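Local coordinates for protein putative mannose-1-phosphate guanylyl transferase (Thermus thermophilus, PDB 2CU2) that probably transfers the guanylyl group of GTP to mannose 1-phosphate, giving GDP-mannose and pyrophosphate, at residues A[292-297]-A[309-314]; A[16-21]-A[257-262]; A[284-289]-A[298-303]; A[23-28]-A[63-68]; A[7-12]-A[106-111]. All coordinates share one frame; numbering follows the deposited sequence.

Contact 1: A[292-297]-A[309-314]; sequences YADRGV and AKVGDE
Tyr292 and Ala293 run alongside Ala309 and Lys310 as parallel strand partners, joined by bonds from Lys310 N to Tyr292 O (2.7 Å) and from Asp294 N to Lys310 O (3.1 Å). On one face of the sheet Tyr292 CB rests 4.0 Å from Ala309 CB; Ala309, a lone methyl, lets the two strands bring their CB atoms together here. The tyrosine ring turns its edge to Lys310 O and brings CE2 to 3.9 Å from Val311 CG2, while its hydroxyl bonds to Pro30 O in the nucleotidyltransferase part. Both strands belong to the C-terminal beta-helix-like domain, and 306-311 goes on into a hairpin through a type II' turn. Gly312 suits the second position of that turn, where phi is positive (63°). Where the strand pairing ends, Asp294 takes over: its CG sits between the backbone N and the carbonyl carbon (chi1 84°), and OD1 forms a salt bridge of 2.8 Å with Lys310 NZ. Its OD2 accepts a weak bond from Gly312 N at 3.2 Å. Lys310 NZ also donates to Gly312 O, 2.8 Å away, on a lone pair in the carbonyl plane. A methionine in place of Lys310 would probably leave Asp294 without its opposite charge and the Gly312 carbonyl without this donor. The same ammonium forms a salt bridge with Asp313 of the second subunit.

Contact 2: A[16-21]-A[257-262]; sequences LWPLSR and GNWRAL
Leu16 lays its CD2 methyl over the five-membered ring of Trp259, 3.8 Å from the centroid and 10° off the normal, a CH-pi contact. The same methyl lies 3.6 Å from Asn258 C, so a branched residue fills the angle between indole and backbone. Next, Trp17 contributes its carbonyl: Trp259 NE1 donates to Trp17 O at 2.7 Å, the oxygen lying near the indole plane and the donor 43° above the carbonyl plane. The peptide bond before Pro18 is cis, and Pro18 CB lies over the centre of the Trp17 ring, 3.6 Å above its plane. Leu19 comes last, crossing the indole of Trp259 at about a right angle with CB 3.8 Å from Trp259 CH2. The turn that carries Trp259 is held by Asn258, whose OD1 makes weak capping bonds with Arg260 N and Ala261 N ahead of helix 261-266. A tryptophan suits position 259 because it combines a broad apolar face with one N-H at its rim. An alanine in place of Trp259 would probably leave the Trp17 carbonyl without its donor and open a gap between Leu16 and Leu19. The contact faces the C-terminal domain: Trp259 also packs on Val307 and Ala309 of strand 306-311 and on Leu316 of strand 314-319, while Trp17 packs on Val329, Val330 and Leu333 of helix 327-334.

Contact 3: A[284-289]-A[298-303]; sequences LDTFGC and VATLGV
Phe287, whose backbone N donates to Val303 O at 3.2 Å, turns the edge of its ring to Asp285 OD1, which lies close to the ring plane. The other oxygen of that flat carboxylate, Asp285 OD2, approaches Gly302 CA at 3.5 Å. Asp285 and Gly302 face each other with left-handed backbone angles, and both strands bend at this level. Glycine suits Gly302, whose positive phi (60°) it adopts readily. Before the bend, Leu284 and Leu301 form a parallel bridge: Leu284 N donates to Thr300 O at 2.9 Å, and Gly302 N to Leu284 O at 2.8 Å. The two leucines lie side by side, pointing the same way, although their methyl spacing in the model is doubtful. Beyond the bend Thr286 CA makes a C-H...O contact of 3.3 Å with Val303 O, an oxygen already bonded to Phe287 N.

Two buried threonines link the segments. Thr286 OG1 and Thr300 OG1 are hydrogen-bonded at 2.9 Å, either being able to donate, with the side chains crossing at about a right angle; Thr300 OG1 has a further partner in His281 NE2. Small hydroxyl residues suit a buried place where successive segments run parallel with matching bends, an arrangement consistent with a beta-helix-like domain. Val298 packs on Val291 and Ala293 of strand 290-293 and on Val308 of strand 306-311, Cys289 touches Leu306, and Val298 to Thr300 extend the sheet by pairing with a strand of the second subunit.

Contact 4: A[23-28]-A[63-68]; sequences DRPKPF and EAVARP
Phe28 and Val65 make the central contact, a CH-pi interaction in which Val65 CG1 stands over the ring centre, 4.0 Å from the centroid and 7° off the normal. The opposite ring face is met by Pro27 CB, nearer the rim, and the ring is thereby held between a valine and a proline. Further apolar contacts add to it. Val65 CG2 lies 3.9 Å from Phe28 CD1, and Ala66 CB is 4.0 Å from Phe28 CZ, its small methyl letting the helix come close to the ring. Val65 places CG1 between its backbone N and carbonyl carbon (chi1 69°) and CG2 anti to the N, which divides the work: one methyl for the phenylalanine, the other turned also to Arg24. That arginine touches Val65 CG2 with both CD (3.6 Å) and the guanidinium NH1 (3.5 Å), a van der Waals contact.

Several polar groups bond within a segment or elsewhere. Phe28 N bonds to Pro25 O, Glu63 forms a salt bridge with Arg67, and Asp23 forms one with Arg21. Segment 23-28 carries the Pro-Lys of the signature sequence found in sugar-nucleotide pyrophosphorylases. With mostly apolar contacts and no hydrogen bond or salt bridge between the segments, the fit of helix 63-66 against this loop depends on shape and on the exclusion of water rather than on directional bonds.

Contact 5: A[7-12]-A[106-111]; sequences VMAGGR and LPADHY
Val7 divides its two methyls between Leu106 of the adjacent strand and Ala108 just beyond it: CG1, anti to the backbone N (chi1 179°), reaches Ala108 CB at 3.7 Å, and CG2 reaches Leu106 CD1 at 4.0 Å. Leu106 meets it from an unusual conformation, with CG between the backbone N and the carbonyl carbon (chi1 51°), and the two side chains cross at a slant. A beta-branched residue suits this strand position, offering two methyls to two partners. Met8, next in line, lies on the other face of the sheet. Its CG is beside the backbone N, 4.1 Å from Leu106 O, and the flexible thioether chain bends at its last torsion and packs on Thr84 and Ala87 of helix 83-98.

The strands are parallel. Met8 N donates to Leu106 O at 2.8 Å, and Ala108 N returns a more bent bond to Met8 O at 3.1 Å. Pro107, which has no N-H, fits between them because neither bond needs its nitrogen. Past the strand ends the chains separate: Gly11 adopts angles that a side chain would strain, and a water bonds to Asp109 OD2 at 2.8 Å and weakly to Gly10 O. Asp109 OD2 also forms a salt bridge with Lys26 NZ. A glycine-rich loop after the first strand is a hallmark of this Rossmann-like nucleotidyltransferase fold, in which it probably borders the nucleotide site. Helix 37-45 covers Val7 and Ala108 through Leu38, and strand 54-59 flanks strand 3-8 on its other side, with Leu56 and Val58 against Ala9.

In the fold
Contact 5 lies nearest the centre of the chain and pairs buried parallel strands of the nucleotidyltransferase part; contact 4, more peripheral, fixes the loop after strand 3-8 against a short helix mainly by apolar packing. The two touch where the loops of 7-12 and 23-28 meet. Contact 2 is also buried, but it draws the same loop toward the C-terminal domain, touching contact 1 through Trp17, Pro18 and Leu19. Contacts 1 and 3 belong to that outlying domain and are both partly buried at the subunit interface. Their backbone pairing resembles that of contact 5, yet charged and hydroxyl side chains do more of the work there.

Contact 1: A[292-297]-A[309-314]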
# COMPACT_ATOMS: atom_id res chain seq x y z
N TYR A 292 -0.07 5.81 -6.95
CA TYR A 292 1.32 5.85 -7.37
C TYR A 292 1.92 4.49 -7.01
O TYR A 292 1.92 4.09 -5.85
CB TYR A 292 2.12 6.94 -6.65
CG TYR A 292 3.49 7.12 -7.25
CD1 TYR A 292 3.75 8.15 -8.16
CD2 TYR A 292 4.52 6.21 -6.98
CE1 TYR A 292 4.98 8.27 -8.79
CE2 TYR A 292 5.77 6.32 -7.62
CZ TYR A 292 5.99 7.35 -8.52
OH TYR A 292 7.21 7.49 -9.14
N ALA A 293 2.41 3.78 -8.02
CA ALA A 293 3.08 2.51 -7.84
C ALA A 293 4.43 2.49 -8.56
O ALA A 293 4.52 2.39 -9.78
CB ALA A 293 2.18 1.41 -8.40
N ASP A 294 5.50 2.66 -7.76
CA ASP A 294 6.83 2.61 -8.34
C ASP A 294 7.12 1.26 -9.01
O ASP A 294 7.81 1.16 -10.02
CB ASP A 294 7.85 2.85 -7.22
CG ASP A 294 8.13 1.55 -6.49
OD1 ASP A 294 7.18 0.79 -6.27
OD2 ASP A 294 9.28 1.29 -6.15
N ARG A 295 6.58 0.19 -8.40
CA ARG A 295 6.79 -1.16 -8.90
C ARG A 295 5.71 -2.12 -8.42
O ARG A 295 4.76 -1.74 -7.75
CB ARG A 295 8.16 -1.64 -8.41
CG ARG A 295 8.82 -2.60 -9.40
CD ARG A 295 9.69 -3.64 -8.69
NE ARG A 295 10.91 -3.90 -9.46
CZ ARG A 295 10.91 -4.94 -10.30
NH1 ARG A 295 9.83 -5.70 -10.42
NH2 ARG A 295 12.00 -5.21 -11.03
N GLY A 296 5.86 -3.39 -8.82
CA GLY A 296 4.87 -4.39 -8.42
C GLY A 296 3.46 -3.97 -8.82
O GLY A 296 3.21 -3.44 -9.89
N VAL A 297 2.49 -4.29 -7.93
CA VAL A 297 1.09 -4.02 -8.25
C VAL A 297 0.36 -3.35 -7.08
O VAL A 297 0.69 -3.54 -5.92
CB VAL A 297 0.42 -5.35 -8.58
CG1 VAL A 297 -1.09 -5.16 -8.72
CG2 VAL A 297 0.97 -5.92 -9.87
N ALA A 309 -0.17 5.48 -2.32
CA ALA A 309 1.15 5.67 -2.91
C ALA A 309 2.16 4.68 -2.36
O ALA A 309 2.43 4.65 -1.16
CB ALA A 309 1.63 7.10 -2.68
N LYS A 310 2.74 3.89 -3.26
CA LYS A 310 3.70 2.87 -2.88
C LYS A 310 5.06 3.11 -3.54
O LYS A 310 5.19 3.18 -4.75
CB LYS A 310 3.15 1.51 -3.30
CG LYS A 310 4.15 0.37 -3.05
CD LYS A 310 4.37 -0.49 -4.30
CE LYS A 310 5.47 -1.54 -4.10
NZ LYS A 310 6.78 -0.89 -4.10
N VAL A 311 6.09 3.24 -2.72
CA VAL A 311 7.46 3.41 -3.21
C VAL A 311 8.33 2.52 -2.33
O VAL A 311 8.41 2.72 -1.11
CB VAL A 311 7.94 4.87 -3.11
CG1 VAL A 311 9.38 4.98 -3.64
CG2 VAL A 311 7.01 5.78 -3.92
N GLY A 312 8.97 1.53 -2.94
CA GLY A 312 9.80 0.63 -2.16
C GLY A 312 8.94 -0.11 -1.16
O GLY A 312 7.88 -0.65 -1.51
N ASP A 313 9.37 -0.14 0.10
CA ASP A 313 8.61 -0.83 1.14
C ASP A 313 7.80 0.13 2.00
O ASP A 313 7.56 -0.13 3.18
CB ASP A 313 9.56 -1.65 2.01
CG ASP A 313 10.22 -2.78 1.24
OD1 ASP A 313 9.50 -3.63 0.68
OD2 ASP A 313 11.46 -2.81 1.19
N GLU A 314 7.39 1.25 1.41
CA GLU A 314 6.59 2.22 2.13
C GLU A 314 5.30 2.49 1.37
O GLU A 314 5.31 2.67 0.15
CB GLU A 314 7.37 3.52 2.33
CG GLU A 314 8.65 3.33 3.13
CD GLU A 314 9.22 4.64 3.66
OE1 GLU A 314 9.54 5.53 2.85
OE2 GLU A 314 9.35 4.77 4.89

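Contact 2: A[16-21]-A[257-262]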
# COMPACT_ATOMS: atom_id res chain seq x y z
N LEU A 16 4.90 14.76 -0.21
CA LEU A 16 4.93 13.72 -1.24
C LEU A 16 5.56 12.41 -0.77
O LEU A 16 6.03 11.61 -1.57
CB LEU A 16 5.62 14.23 -2.52
CG LEU A 16 4.80 15.27 -3.30
CD1 LEU A 16 5.55 15.70 -4.55
CD2 LEU A 16 3.43 14.69 -3.67
N TRP A 17 5.56 12.19 0.54
CA TRP A 17 6.08 10.95 1.11
C TRP A 17 5.07 9.89 0.63
O TRP A 17 3.87 10.19 0.51
CB TRP A 17 6.06 11.04 2.64
CG TRP A 17 6.55 9.79 3.33
CD1 TRP A 17 7.83 9.54 3.75
CD2 TRP A 17 5.78 8.62 3.64
NE1 TRP A 17 7.90 8.27 4.30
CE2 TRP A 17 6.66 7.69 4.24
CE3 TRP A 17 4.44 8.27 3.46
CZ2 TRP A 17 6.24 6.42 4.67
CZ3 TRP A 17 4.02 7.01 3.88
CH2 TRP A 17 4.92 6.10 4.48
N PRO A 18 5.51 8.65 0.37
CA PRO A 18 6.84 8.05 0.47
C PRO A 18 7.76 8.25 -0.74
O PRO A 18 8.89 7.76 -0.74
CB PRO A 18 6.53 6.58 0.67
CG PRO A 18 5.41 6.40 -0.31
CD PRO A 18 4.53 7.62 -0.04
N LEU A 19 7.27 8.94 -1.77
CA LEU A 19 8.09 9.15 -2.96
C LEU A 19 9.31 10.00 -2.67
O LEU A 19 10.40 9.71 -3.15
CB LEU A 19 7.27 9.78 -4.08
CG LEU A 19 8.02 9.95 -5.41
CD1 LEU A 19 8.41 8.59 -5.96
CD2 LEU A 19 7.13 10.69 -6.40
N SER A 20 9.14 11.06 -1.88
CA SER A 20 10.27 11.90 -1.53
C SER A 20 11.17 11.24 -0.48
O SER A 20 10.77 10.41 0.32
CB SER A 20 9.75 13.24 -1.03
OG SER A 20 8.83 13.03 0.05
N ARG A 21 12.46 11.63 -0.56
CA ARG A 21 13.50 11.02 0.28
C ARG A 21 14.37 12.11 0.93
O ARG A 21 14.36 13.26 0.53
CB ARG A 21 14.38 10.18 -0.64
CG ARG A 21 13.81 8.80 -0.94
CD ARG A 21 14.91 7.74 -0.96
NE ARG A 21 15.14 7.23 -2.31
CZ ARG A 21 16.41 7.24 -2.76
NH1 ARG A 21 17.38 7.71 -2.01
NH2 ARG A 21 16.69 6.69 -3.95
N GLY A 257 2.18 20.56 -5.05
CA GLY A 257 2.53 20.64 -3.63
C GLY A 257 2.18 19.36 -2.88
O GLY A 257 2.83 18.98 -1.91
N ASN A 258 1.13 18.65 -3.28
CA ASN A 258 0.76 17.41 -2.61
C ASN A 258 0.21 16.37 -3.59
O ASN A 258 0.05 16.62 -4.78
CB ASN A 258 -0.31 17.74 -1.56
CG ASN A 258 -1.55 18.25 -2.24
OD1 ASN A 258 -2.05 17.67 -3.19
ND2 ASN A 258 -2.05 19.39 -1.73
N TRP A 259 -0.02 15.15 -3.05
CA TRP A 259 -0.43 14.04 -3.91
C TRP A 259 -1.67 14.36 -4.75
O TRP A 259 -1.87 13.86 -5.84
CB TRP A 259 -0.70 12.83 -3.03
CG TRP A 259 0.58 12.17 -2.66
CD1 TRP A 259 1.15 12.11 -1.37
CD2 TRP A 259 1.46 11.42 -3.53
NE1 TRP A 259 2.31 11.39 -1.35
CE2 TRP A 259 2.53 10.94 -2.74
CE3 TRP A 259 1.43 11.14 -4.90
CZ2 TRP A 259 3.53 10.18 -3.32
CZ3 TRP A 259 2.44 10.39 -5.48
CH2 TRP A 259 3.50 9.91 -4.68
N ARG A 260 -2.56 15.20 -4.17
CA ARG A 260 -3.78 15.54 -4.89
C ARG A 260 -3.48 16.28 -6.19
O ARG A 260 -4.28 16.32 -7.12
CB ARG A 260 -4.65 16.40 -3.98
CG ARG A 260 -6.14 16.09 -4.13
CD ARG A 260 -6.92 17.27 -4.72
NE ARG A 260 -7.99 16.80 -5.61
CZ ARG A 260 -9.25 16.90 -5.16
NH1 ARG A 260 -9.50 17.42 -3.97
NH2 ARG A 260 -10.26 16.47 -5.93
N ALA A 261 -2.30 16.92 -6.23
CA ALA A 261 -1.93 17.69 -7.41
C ALA A 261 -1.87 16.80 -8.66
O ALA A 261 -2.02 17.25 -9.79
CB ALA A 261 -0.56 18.32 -7.16
N LEU A 262 -1.59 15.51 -8.42
CA LEU A 262 -1.52 14.58 -9.54
C LEU A 262 -2.85 14.54 -10.31
O LEU A 262 -2.89 14.45 -11.53
CB LEU A 262 -1.20 13.19 -8.99
CG LEU A 262 0.30 12.91 -8.96
CD1 LEU A 262 1.05 13.78 -7.95
CD2 LEU A 262 0.63 11.46 -8.60

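Contact 3: A[284-289]-A[298-303]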
# COMPACT_ATOMS: atom_id res chain seq x y z
N LEU A 284 -10.86 -2.24 -8.98
CA LEU A 284 -12.15 -2.93 -8.96
C LEU A 284 -13.21 -2.11 -8.21
O LEU A 284 -13.19 -1.98 -7.00
CB LEU A 284 -11.96 -4.28 -8.28
CG LEU A 284 -11.26 -5.31 -9.16
CD1 LEU A 284 -10.45 -6.33 -8.35
CD2 LEU A 284 -12.23 -6.14 -10.01
N ASP A 285 -14.16 -1.53 -8.97
CA ASP A 285 -15.16 -0.68 -8.33
C ASP A 285 -14.48 0.47 -7.58
O ASP A 285 -14.79 0.78 -6.45
CB ASP A 285 -15.94 -1.54 -7.34
CG ASP A 285 -17.13 -0.74 -6.81
OD1 ASP A 285 -17.77 -0.07 -7.62
OD2 ASP A 285 -17.36 -0.76 -5.60
N THR A 286 -13.48 1.06 -8.26
CA THR A 286 -12.73 2.16 -7.65
C THR A 286 -12.91 3.45 -8.43
O THR A 286 -12.84 3.48 -9.66
CB THR A 286 -11.26 1.76 -7.62
OG1 THR A 286 -11.07 0.67 -6.72
CG2 THR A 286 -10.41 2.94 -7.13
N PHE A 287 -13.15 4.56 -7.73
CA PHE A 287 -13.36 5.84 -8.39
C PHE A 287 -12.63 7.00 -7.74
O PHE A 287 -12.25 6.93 -6.56
CB PHE A 287 -14.86 6.16 -8.42
CG PHE A 287 -15.68 5.12 -9.13
CD1 PHE A 287 -15.89 5.20 -10.51
CD2 PHE A 287 -16.21 4.04 -8.42
CE1 PHE A 287 -16.62 4.21 -11.17
CE2 PHE A 287 -16.94 3.05 -9.08
CZ PHE A 287 -17.14 3.13 -10.46
N GLY A 288 -12.43 8.06 -8.51
CA GLY A 288 -11.77 9.26 -8.02
C GLY A 288 -10.50 9.10 -7.19
O GLY A 288 -10.22 9.93 -6.32
N CYS A 289 -9.72 8.07 -7.47
CA CYS A 289 -8.49 7.86 -6.71
C CYS A 289 -7.21 8.33 -7.40
O CYS A 289 -7.18 8.59 -8.60
CB CYS A 289 -8.34 6.37 -6.37
SG CYS A 289 -9.47 5.79 -5.11
N VAL A 298 -0.63 -2.51 -7.43
CA VAL A 298 -1.44 -1.89 -6.39
C VAL A 298 -2.93 -2.15 -6.62
O VAL A 298 -3.50 -1.80 -7.65
CB VAL A 298 -1.18 -0.38 -6.40
CG1 VAL A 298 -2.19 0.33 -5.51
CG2 VAL A 298 0.22 -0.10 -5.89
N ALA A 299 -3.61 -2.92 -5.78
CA ALA A 299 -4.99 -3.27 -6.07
C ALA A 299 -5.92 -2.55 -5.11
O ALA A 299 -5.71 -2.56 -3.89
CB ALA A 299 -5.18 -4.78 -5.95
N THR A 300 -6.93 -1.90 -5.67
CA THR A 300 -7.90 -1.18 -4.88
C THR A 300 -9.24 -1.83 -5.20
O THR A 300 -9.54 -2.13 -6.36
CB THR A 300 -7.90 0.32 -5.21
OG1 THR A 300 -8.22 0.52 -6.60
CG2 THR A 300 -6.52 0.91 -4.95
N LEU A 301 -10.03 -2.06 -4.16
CA LEU A 301 -11.31 -2.71 -4.30
C LEU A 301 -12.38 -1.95 -3.53
O LEU A 301 -12.31 -1.82 -2.30
CB LEU A 301 -11.17 -4.15 -3.77
CG LEU A 301 -10.01 -5.08 -4.13
CD1 LEU A 301 -9.90 -6.17 -3.10
CD2 LEU A 301 -10.24 -5.70 -5.51
N GLY A 302 -13.36 -1.43 -4.26
CA GLY A 302 -14.47 -0.72 -3.65
C GLY A 302 -14.16 0.52 -2.82
O GLY A 302 -14.76 0.73 -1.77
N VAL A 303 -13.23 1.35 -3.29
CA VAL A 303 -12.88 2.57 -2.57
C VAL A 303 -12.94 3.78 -3.51
O VAL A 303 -12.86 3.64 -4.72
CB VAL A 303 -11.47 2.48 -1.94
CG1 VAL A 303 -11.46 1.50 -0.78
CG2 VAL A 303 -10.46 2.05 -2.99

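Contact 4: A[23-28]-A[63-68]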
# COMPACT_ATOMS: atom_id res chain seq x y z
N ASP A 23 17.63 12.15 0.73
CA ASP A 23 18.64 12.49 -0.27
C ASP A 23 18.00 12.69 -1.65
O ASP A 23 18.66 12.73 -2.68
CB ASP A 23 19.67 11.36 -0.33
CG ASP A 23 18.97 10.06 -0.70
OD1 ASP A 23 17.75 10.10 -0.90
OD2 ASP A 23 19.64 9.04 -0.80
N ARG A 24 16.66 12.77 -1.64
CA ARG A 24 15.93 12.98 -2.88
C ARG A 24 14.81 14.00 -2.71
O ARG A 24 13.68 13.67 -2.36
CB ARG A 24 15.35 11.64 -3.33
CG ARG A 24 15.52 11.40 -4.83
CD ARG A 24 16.98 11.13 -5.21
NE ARG A 24 17.12 9.80 -5.81
CZ ARG A 24 18.36 9.33 -5.99
NH1 ARG A 24 19.41 10.05 -5.62
NH2 ARG A 24 18.54 8.12 -6.54
N PRO A 25 15.17 15.28 -2.92
CA PRO A 25 14.23 16.39 -2.82
C PRO A 25 13.18 16.34 -3.94
O PRO A 25 13.27 15.56 -4.89
CB PRO A 25 15.02 17.69 -2.90
CG PRO A 25 16.51 17.34 -2.84
CD PRO A 25 16.49 15.79 -3.25
N LYS A 26 12.15 17.19 -3.78
CA LYS A 26 10.99 17.12 -4.67
C LYS A 26 11.37 17.11 -6.16
O LYS A 26 10.84 16.35 -6.96
CB LYS A 26 10.09 18.32 -4.37
CG LYS A 26 9.05 18.57 -5.47
CD LYS A 26 7.78 19.22 -4.93
CE LYS A 26 6.99 19.94 -6.02
NZ LYS A 26 6.16 20.99 -5.41
N PRO A 27 12.28 18.03 -6.54
CA PRO A 27 12.63 18.24 -7.94
C PRO A 27 13.19 16.97 -8.60
O PRO A 27 13.30 16.86 -9.81
CB PRO A 27 13.66 19.36 -8.00
CG PRO A 27 13.70 20.04 -6.64
CD PRO A 27 13.05 18.93 -5.70
N PHE A 28 13.62 16.02 -7.75
CA PHE A 28 14.27 14.83 -8.29
C PHE A 28 13.39 13.57 -8.27
O PHE A 28 13.87 12.45 -8.26
CB PHE A 28 15.58 14.61 -7.55
CG PHE A 28 16.43 15.85 -7.60
CD1 PHE A 28 17.25 16.07 -8.70
CD2 PHE A 28 16.44 16.72 -6.53
CE1 PHE A 28 18.10 17.17 -8.71
CE2 PHE A 28 17.29 17.82 -6.55
CZ PHE A 28 18.12 18.05 -7.64
N GLU A 63 24.49 17.83 -3.90
CA GLU A 63 25.29 17.85 -5.11
C GLU A 63 25.24 16.50 -5.85
O GLU A 63 25.26 16.43 -7.07
CB GLU A 63 26.73 18.18 -4.73
CG GLU A 63 27.59 18.45 -5.96
CD GLU A 63 28.99 18.83 -5.52
OE1 GLU A 63 29.79 19.19 -6.37
OE2 GLU A 63 29.26 18.77 -4.32
N ALA A 64 25.23 15.42 -5.06
CA ALA A 64 25.28 14.09 -5.65
C ALA A 64 24.14 13.86 -6.65
O ALA A 64 24.35 13.55 -7.82
CB ALA A 64 25.19 13.06 -4.53
N VAL A 65 22.90 14.00 -6.18
CA VAL A 65 21.73 13.76 -7.03
C VAL A 65 21.58 14.80 -8.15
O VAL A 65 20.93 14.57 -9.16
CB VAL A 65 20.49 13.73 -6.15
CG1 VAL A 65 20.20 15.12 -5.59
CG2 VAL A 65 19.29 13.25 -6.95
N ALA A 66 22.18 15.99 -7.93
CA ALA A 66 22.00 17.05 -8.91
C ALA A 66 23.06 17.01 -10.02
O ALA A 66 22.84 17.46 -11.14
CB ALA A 66 22.07 18.39 -8.18
N ARG A 67 24.25 16.48 -9.68
CA ARG A 67 25.37 16.60 -10.62
C ARG A 67 25.07 16.06 -12.01
O ARG A 67 25.46 16.64 -13.02
CB ARG A 67 26.62 15.96 -10.04
CG ARG A 67 27.90 16.46 -10.74
CD ARG A 67 28.66 17.51 -9.92
NE ARG A 67 29.10 18.63 -10.77
CZ ARG A 67 29.56 19.74 -10.15
NH1 ARG A 67 29.60 19.80 -8.83
NH2 ARG A 67 30.05 20.75 -10.88
N PRO A 68 24.41 14.87 -12.10
CA PRO A 68 24.03 14.30 -13.39
C PRO A 68 23.30 15.30 -14.30
O PRO A 68 23.32 15.19 -15.52
CB PRO A 68 23.19 13.05 -13.13
CG PRO A 68 23.55 12.58 -11.73
CD PRO A 68 24.01 13.96 -11.04

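Contact 5: A[7-12]-A[106-111]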
# COMPACT_ATOMS: atom_id res chain seq x y z
N VAL A 7 17.80 28.31 -12.29
CA VAL A 7 16.83 27.27 -11.97
C VAL A 7 16.96 26.82 -10.52
O VAL A 7 17.91 26.18 -10.11
CB VAL A 7 17.08 26.09 -12.91
CG1 VAL A 7 16.10 24.96 -12.59
CG2 VAL A 7 16.90 26.52 -14.35
N MET A 8 15.96 27.23 -9.72
CA MET A 8 16.01 26.93 -8.29
C MET A 8 15.45 25.54 -7.98
O MET A 8 14.27 25.26 -8.15
CB MET A 8 15.22 28.01 -7.55
CG MET A 8 15.73 29.42 -7.85
SD MET A 8 14.91 30.67 -6.85
CE MET A 8 13.26 30.50 -7.54
N ALA A 9 16.36 24.65 -7.53
CA ALA A 9 15.92 23.33 -7.12
C ALA A 9 15.92 23.21 -5.59
O ALA A 9 16.94 23.37 -4.93
CB ALA A 9 16.88 22.30 -7.72
N GLY A 10 14.72 22.96 -5.04
CA GLY A 10 14.61 22.85 -3.59
C GLY A 10 13.30 22.21 -3.16
O GLY A 10 12.53 21.69 -3.95
N GLY A 11 13.06 22.22 -1.83
CA GLY A 11 11.85 21.61 -1.30
C GLY A 11 12.10 20.16 -0.89
O GLY A 11 12.51 19.32 -1.68
N ARG A 12 11.93 19.76 0.37
CA ARG A 12 11.96 18.37 0.79
C ARG A 12 10.79 17.60 0.17
O ARG A 12 10.93 16.42 -0.15
CB ARG A 12 11.86 18.27 2.32
CG ARG A 12 12.92 19.03 3.08
CD ARG A 12 12.68 18.93 4.59
NE ARG A 12 13.62 19.74 5.35
CZ ARG A 12 14.92 19.48 5.46
NH1 ARG A 12 15.44 18.42 4.85
NH2 ARG A 12 15.70 20.29 6.17
N LEU A 106 13.48 30.78 -12.21
CA LEU A 106 12.36 29.85 -12.19
C LEU A 106 12.54 28.63 -11.29
O LEU A 106 13.64 28.12 -11.11
CB LEU A 106 12.05 29.38 -13.61
CG LEU A 106 13.25 28.85 -14.40
CD1 LEU A 106 13.01 27.40 -14.81
CD2 LEU A 106 13.45 29.72 -15.62
N PRO A 107 11.42 28.14 -10.72
CA PRO A 107 11.39 26.93 -9.91
C PRO A 107 11.46 25.68 -10.79
O PRO A 107 11.04 25.66 -11.94
CB PRO A 107 10.09 26.95 -9.12
CG PRO A 107 9.10 27.81 -9.90
CD PRO A 107 10.08 28.69 -10.82
N ALA A 108 12.04 24.61 -10.20
CA ALA A 108 12.20 23.38 -10.96
C ALA A 108 11.21 22.32 -10.48
O ALA A 108 11.20 21.19 -10.93
CB ALA A 108 13.63 22.89 -10.77
N ASP A 109 10.37 22.71 -9.50
CA ASP A 109 9.44 21.73 -8.95
C ASP A 109 7.98 22.04 -9.31
O ASP A 109 7.06 21.81 -8.54
CB ASP A 109 9.63 21.69 -7.43
CG ASP A 109 9.23 23.02 -6.80
OD1 ASP A 109 9.68 24.05 -7.31
OD2 ASP A 109 8.55 23.02 -5.78
N HIS A 110 7.80 22.62 -10.51
CA HIS A 110 6.44 22.91 -10.98
C HIS A 110 6.08 22.09 -12.22
O HIS A 110 6.94 21.62 -12.96
CB HIS A 110 6.36 24.41 -11.31
CG HIS A 110 6.34 25.21 -10.03
ND1 HIS A 110 6.12 26.54 -9.99
CD2 HIS A 110 6.55 24.75 -8.72
CE1 HIS A 110 6.19 26.89 -8.69
NE2 HIS A 110 6.45 25.83 -7.91
N TYR A 111 4.77 21.89 -12.42
CA TYR A 111 4.32 21.22 -13.64
C TYR A 111 3.80 22.22 -14.67
O TYR A 111 3.06 23.15 -14.36
CB TYR A 111 3.21 20.23 -13.27
CG TYR A 111 2.55 19.75 -14.51
CD1 TYR A 111 3.13 18.73 -15.25
CD2 TYR A 111 1.39 20.37 -14.97
CE1 TYR A 111 2.54 18.31 -16.44
CE2 TYR A 111 0.81 19.96 -16.17
CZ TYR A 111 1.38 18.94 -16.90
OH TYR A 111 0.81 18.52 -18.08
O HOH W 1 10.12 23.94 -3.65